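Local atomic coordinates of Sec-alkylsulfatase (Pseudomonas sp., PDB entry 4AXH), a protein that hydrolyses secondary alkyl sulfate esters with strict inversion of configuration at a two-zinc active site, turning (R)-sulfates into (S)-alcohols and inorganic sulfate. Residues D550-F553 against D554-I558; G209-E212 against H213-E217. All blocks are in the same frame, centred on the assembly; numbering follows the deposited sequence.

Interaction 1 (D550-F553 against D554-I558); sequences DMFF and DLLAI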
loop_
_atom_site.group_PDB
_atom_site.type_symbol
_atom_site.label_atom_id
_atom_site.label_comp_id
_atom_site.label_asym_id
_atom_site.label_seq_id
_atom_site.Cartn_x
_atom_site.Cartn_y
_atom_site.Cartn_z
ATOM N N ASP A 550 -5.135 -1.892 24.507
ATOM C CA ASP A 550 -4.121 -1.511 23.518
ATOM C C ASP A 550 -4.736 -0.879 22.269
ATOM O O ASP A 550 -4.201 0.106 21.753
ATOM C CB ASP A 550 -3.230 -2.708 23.143
ATOM C CG ASP A 550 -3.941 -4.048 23.114
ATOM O OD1 ASP A 550 -4.319 -4.541 24.201
ATOM O OD2 ASP A 550 -4.150 -4.592 21.998
ATOM N N MET A 551 -5.877 -1.421 21.810
ATOM C CA MET A 551 -6.611 -0.900 20.659
ATOM C C MET A 551 -7.199 0.449 21.007
ATOM O O MET A 551 -7.086 1.391 20.217
ATOM C CB MET A 551 -7.723 -1.870 20.240
ATOM C CG MET A 551 -7.229 -2.956 19.327
ATOM S SD MET A 551 -8.290 -4.398 19.295
ATOM C CE MET A 551 -7.077 -5.647 18.748
ATOM N N PHE A 552 -7.791 0.550 22.213
ATOM C CA PHE A 552 -8.352 1.790 22.732
ATOM C C PHE A 552 -7.255 2.867 22.912
ATOM O O PHE A 552 -7.499 4.038 22.605
ATOM C CB PHE A 552 -9.115 1.526 24.037
ATOM C CG PHE A 552 -9.498 2.767 24.810
ATOM C CD1 PHE A 552 -10.556 3.572 24.393
ATOM C CD2 PHE A 552 -8.809 3.129 25.960
ATOM C CE1 PHE A 552 -10.899 4.731 25.105
ATOM C CE2 PHE A 552 -9.161 4.281 26.675
ATOM C CZ PHE A 552 -10.202 5.073 26.243
ATOM N N PHE A 553 -6.059 2.481 23.397
ATOM C CA PHE A 553 -4.984 3.457 23.587
ATOM C C PHE A 553 -4.381 3.990 22.285
ATOM O O PHE A 553 -3.999 5.166 22.222
ATOM C CB PHE A 553 -3.941 2.998 24.620
ATOM C CG PHE A 553 -4.481 2.935 26.037
ATOM C CD1 PHE A 553 -5.090 4.047 26.624
ATOM C CD2 PHE A 553 -4.359 1.777 26.794
ATOM C CE1 PHE A 553 -5.604 3.983 27.921
ATOM C CE2 PHE A 553 -4.857 1.718 28.096
ATOM C CZ PHE A 553 -5.488 2.816 28.642
ATOM N N ASP A 554 -4.384 3.145 21.224
ATOM C CA ASP A 554 -3.928 3.493 19.877
ATOM C C ASP A 554 -4.861 4.582 19.295
ATOM O O ASP A 554 -4.411 5.514 18.614
ATOM C CB ASP A 554 -3.853 2.222 18.994
ATOM C CG ASP A 554 -2.626 1.328 19.214
ATOM O OD1 ASP A 554 -1.614 1.822 19.786
ATOM O OD2 ASP A 554 -2.650 0.159 18.756
ATOM N N LEU A 555 -6.153 4.503 19.661
ATOM C CA LEU A 555 -7.183 5.473 19.305
ATOM C C LEU A 555 -6.883 6.788 20.005
ATOM O O LEU A 555 -7.030 7.839 19.400
ATOM C CB LEU A 555 -8.527 4.959 19.807
ATOM C CG LEU A 555 -9.622 4.723 18.799
ATOM C CD1 LEU A 555 -9.520 3.327 18.206
ATOM C CD2 LEU A 555 -10.985 4.930 19.489
ATOM N N LEU A 556 -6.470 6.720 21.295
ATOM C CA LEU A 556 -6.119 7.901 22.091
ATOM C C LEU A 556 -4.863 8.582 21.561
ATOM O O LEU A 556 -4.827 9.808 21.531
ATOM C CB LEU A 556 -5.993 7.572 23.591
ATOM C CG LEU A 556 -7.233 7.030 24.329
ATOM C CD1 LEU A 556 -7.056 7.152 25.827
ATOM C CD2 LEU A 556 -8.505 7.770 23.941
ATOM N N ALA A 557 -3.860 7.798 21.089
ATOM C CA ALA A 557 -2.614 8.315 20.490
ATOM C C ALA A 557 -2.910 9.112 19.209
ATOM O O ALA A 557 -2.151 10.021 18.860
ATOM C CB ALA A 557 -1.655 7.174 20.191
ATOM N N ILE A 558 -4.034 8.766 18.539
ATOM C CA ILE A 558 -4.574 9.377 17.323
ATOM C C ILE A 558 -5.451 10.592 17.698
ATOM O O ILE A 558 -5.401 11.611 17.015
ATOM C CB ILE A 558 -5.340 8.274 16.512
ATOM C CG1 ILE A 558 -4.358 7.384 15.739
ATOM C CG2 ILE A 558 -6.420 8.854 15.592
ATOM C CD1 ILE A 558 -4.878 6.009 15.373
#
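L556 lies over one face of the F552 phenyl ring and at the edge of the F553 ring, in i to i+4 and i to i+3 contacts along helix 549-559 of the alkylsulfatase C-terminal domain. Its CG makes a CH-pi contact with F552, 4.2 Å from the ring centroid and displaced toward the rim, while CD1 is 3.7 Å from F552 CE2. The same methyl serves both rings, since it also comes within 3.8 Å of F553 CD1, near the plane of that ring. One face of the F553 ring takes the rim of F552, and W574 of the adjoining sheet meets F553 with its ring plane inclined. With chi1 at 168° in F552 and -68° in F553, F552 CD2 comes over the rim of that face and L556 CD1 is left beside both rings. Along the backbone, the helix keeps its i to i+4 bonds, including L556 N to F552 O. On the polar flank, the Q594 amide NE2 bonds to both D550 O and D554 OD1, tying the helix to strand 591-596. A557 N bonds to F553 O at 2.9 Å.

Interaction 2 (G209-E212 against H213-E217); sequences GFME and HAVSE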
loop_
_atom_site.group_PDB
_atom_site.type_symbol
_atom_site.label_atom_id
_atom_site.label_comp_id
_atom_site.label_asym_id
_atom_site.label_seq_id
_atom_site.Cartn_x
_atom_site.Cartn_y
_atom_site.Cartn_z
ATOM N N GLY A 209 -6.886 -15.702 12.570
ATOM C CA GLY A 209 -6.743 -14.265 12.812
ATOM C C GLY A 209 -7.986 -13.401 12.738
ATOM O O GLY A 209 -7.872 -12.166 12.686
ATOM N N PHE A 210 -9.175 -14.046 12.763
ATOM C CA PHE A 210 -10.480 -13.407 12.660
ATOM C C PHE A 210 -10.701 -12.260 13.636
ATOM O O PHE A 210 -10.937 -11.123 13.193
ATOM C CB PHE A 210 -11.613 -14.438 12.737
ATOM C CG PHE A 210 -13.003 -13.850 12.621
ATOM C CD1 PHE A 210 -13.694 -13.417 13.751
ATOM C CD2 PHE A 210 -13.642 -13.772 11.391
ATOM C CE1 PHE A 210 -14.990 -12.898 13.645
ATOM C CE2 PHE A 210 -14.944 -13.267 11.294
ATOM C CZ PHE A 210 -15.603 -12.835 12.423
ATOM N N MET A 211 -10.652 -12.559 14.959
ATOM C CA MET A 211 -10.883 -11.571 16.017
ATOM C C MET A 211 -10.003 -10.328 15.898
ATOM O O MET A 211 -10.540 -9.219 15.853
ATOM C CB MET A 211 -10.834 -12.205 17.401
ATOM C CG MET A 211 -12.137 -12.953 17.780
ATOM S SD MET A 211 -13.737 -12.033 17.755
ATOM C CE MET A 211 -13.297 -10.532 18.703
ATOM N N GLU A 212 -8.681 -10.522 15.706
ATOM C CA GLU A 212 -7.708 -9.438 15.519
ATOM C C GLU A 212 -8.135 -8.543 14.363
ATOM O O GLU A 212 -8.030 -7.328 14.483
ATOM C CB GLU A 212 -6.303 -10.007 15.203
ATOM C CG GLU A 212 -5.760 -11.043 16.171
ATOM C CD GLU A 212 -5.981 -12.522 15.869
ATOM O OE1 GLU A 212 -7.012 -13.093 16.304
ATOM O OE2 GLU A 212 -5.064 -13.129 15.270
ATOM N N HIS A 213 -8.643 -9.124 13.262
ATOM C CA HIS A 213 -9.034 -8.383 12.071
ATOM C C HIS A 213 -10.431 -7.821 12.078
ATOM O O HIS A 213 -10.604 -6.672 11.688
ATOM C CB HIS A 213 -8.753 -9.187 10.798
ATOM C CG HIS A 213 -7.297 -9.365 10.566
ATOM N ND1 HIS A 213 -6.706 -10.605 10.675
ATOM C CD2 HIS A 213 -6.344 -8.432 10.326
ATOM C CE1 HIS A 213 -5.424 -10.401 10.437
ATOM N NE2 HIS A 213 -5.162 -9.105 10.222
ATOM N N ALA A 214 -11.423 -8.610 12.518
ATOM C CA ALA A 214 -12.797 -8.145 12.609
ATOM C C ALA A 214 -12.865 -6.813 13.424
ATOM O O ALA A 214 -13.588 -5.896 13.043
ATOM C CB ALA A 214 -13.658 -9.222 13.248
ATOM N N VAL A 215 -12.050 -6.692 14.496
ATOM C CA VAL A 215 -12.020 -5.509 15.364
ATOM C C VAL A 215 -11.056 -4.364 14.920
ATOM O O VAL A 215 -11.401 -3.203 15.081
ATOM C CB VAL A 215 -11.962 -5.877 16.893
ATOM C CG1 VAL A 215 -12.919 -7.023 17.237
ATOM C CG2 VAL A 215 -10.561 -6.263 17.323
ATOM N N SER A 216 -9.880 -4.698 14.351
ATOM C CA SER A 216 -8.846 -3.723 13.951
ATOM C C SER A 216 -9.070 -2.963 12.639
ATOM O O SER A 216 -8.894 -1.741 12.606
ATOM C CB SER A 216 -7.455 -4.355 13.974
ATOM O OG SER A 216 -7.185 -4.970 15.224
ATOM N N GLU A 217 -9.414 -3.683 11.556
ATOM C CA GLU A 217 -9.665 -3.061 10.248
ATOM C C GLU A 217 -10.972 -2.224 10.226
ATOM O O GLU A 217 -11.060 -1.249 9.461
ATOM C CB GLU A 217 -9.655 -4.118 9.115
ATOM C CG GLU A 217 -10.909 -4.990 9.032
ATOM C CD GLU A 217 -10.973 -6.031 7.929
ATOM O OE1 GLU A 217 -11.036 -5.634 6.740
ATOM O OE2 GLU A 217 -11.018 -7.241 8.262
#
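H213 turns its imidazole back to the start of its own helix, where ND1 donates a weak, bent hydrogen bond to G209 O (2.8 Å, 129° at the hydrogen). The backbone N of H213 bonds to the same oxygen in its carbonyl plane, so main chain and side chain of one residue both grip G209 O. With CG beside the backbone N (chi1 -67°), the ring is placed back along the preceding turn. S216 does much the same one turn later: OG donates to E212 O over 2.6 Å, and S216 N bonds to that carbonyl of its own helix too.

G209 is the N-cap residue, with positive phi, of helix 210-219 in the metallo-beta-lactamase domain; the helix follows strand 203-207 after a two-residue link. In its first turn, A214 N meets F210 O almost head-on (177° at the hydrogen). A214 CB sits over one face of the F210 ring, 4.2 Å from the centroid, in a CH-pi contact. M211 bends at chi2 and chi3 so that its CE reaches V215 CG1 at 3.8 Å.

Farther out, Y177 stacks on F210 and F185 meets it steeply; these neighbours probably hold F210 in place, its side chain about 6 Å from that of zinc ligand H179. E217 OE2 bonds tentatively, being poorly ordered, to S180 OG, a sequence neighbour of zinc ligands H179 and H181.

How the interactions relate
Interactions 1 and 2, whose centres are 15 Å apart, lie on helices of different domains that meet through M551. Its SD packs 3.5 Å from V215 CG2, and its CE lies 3.6 Å from S216 OG, joining the C-terminal domain to the metallo-beta-lactamase domain. Interaction 2 is the one close to catalysis, with the F210 side chain about 10 Å from a bound zinc. Interaction 1 is away from the annotated sites; beyond M551, its helix reaches the second subunit, where I558 O accepts a hydrogen bond from N385 ND2. Along the chain the two are in series, interaction 2 closing well before interaction 1 opens.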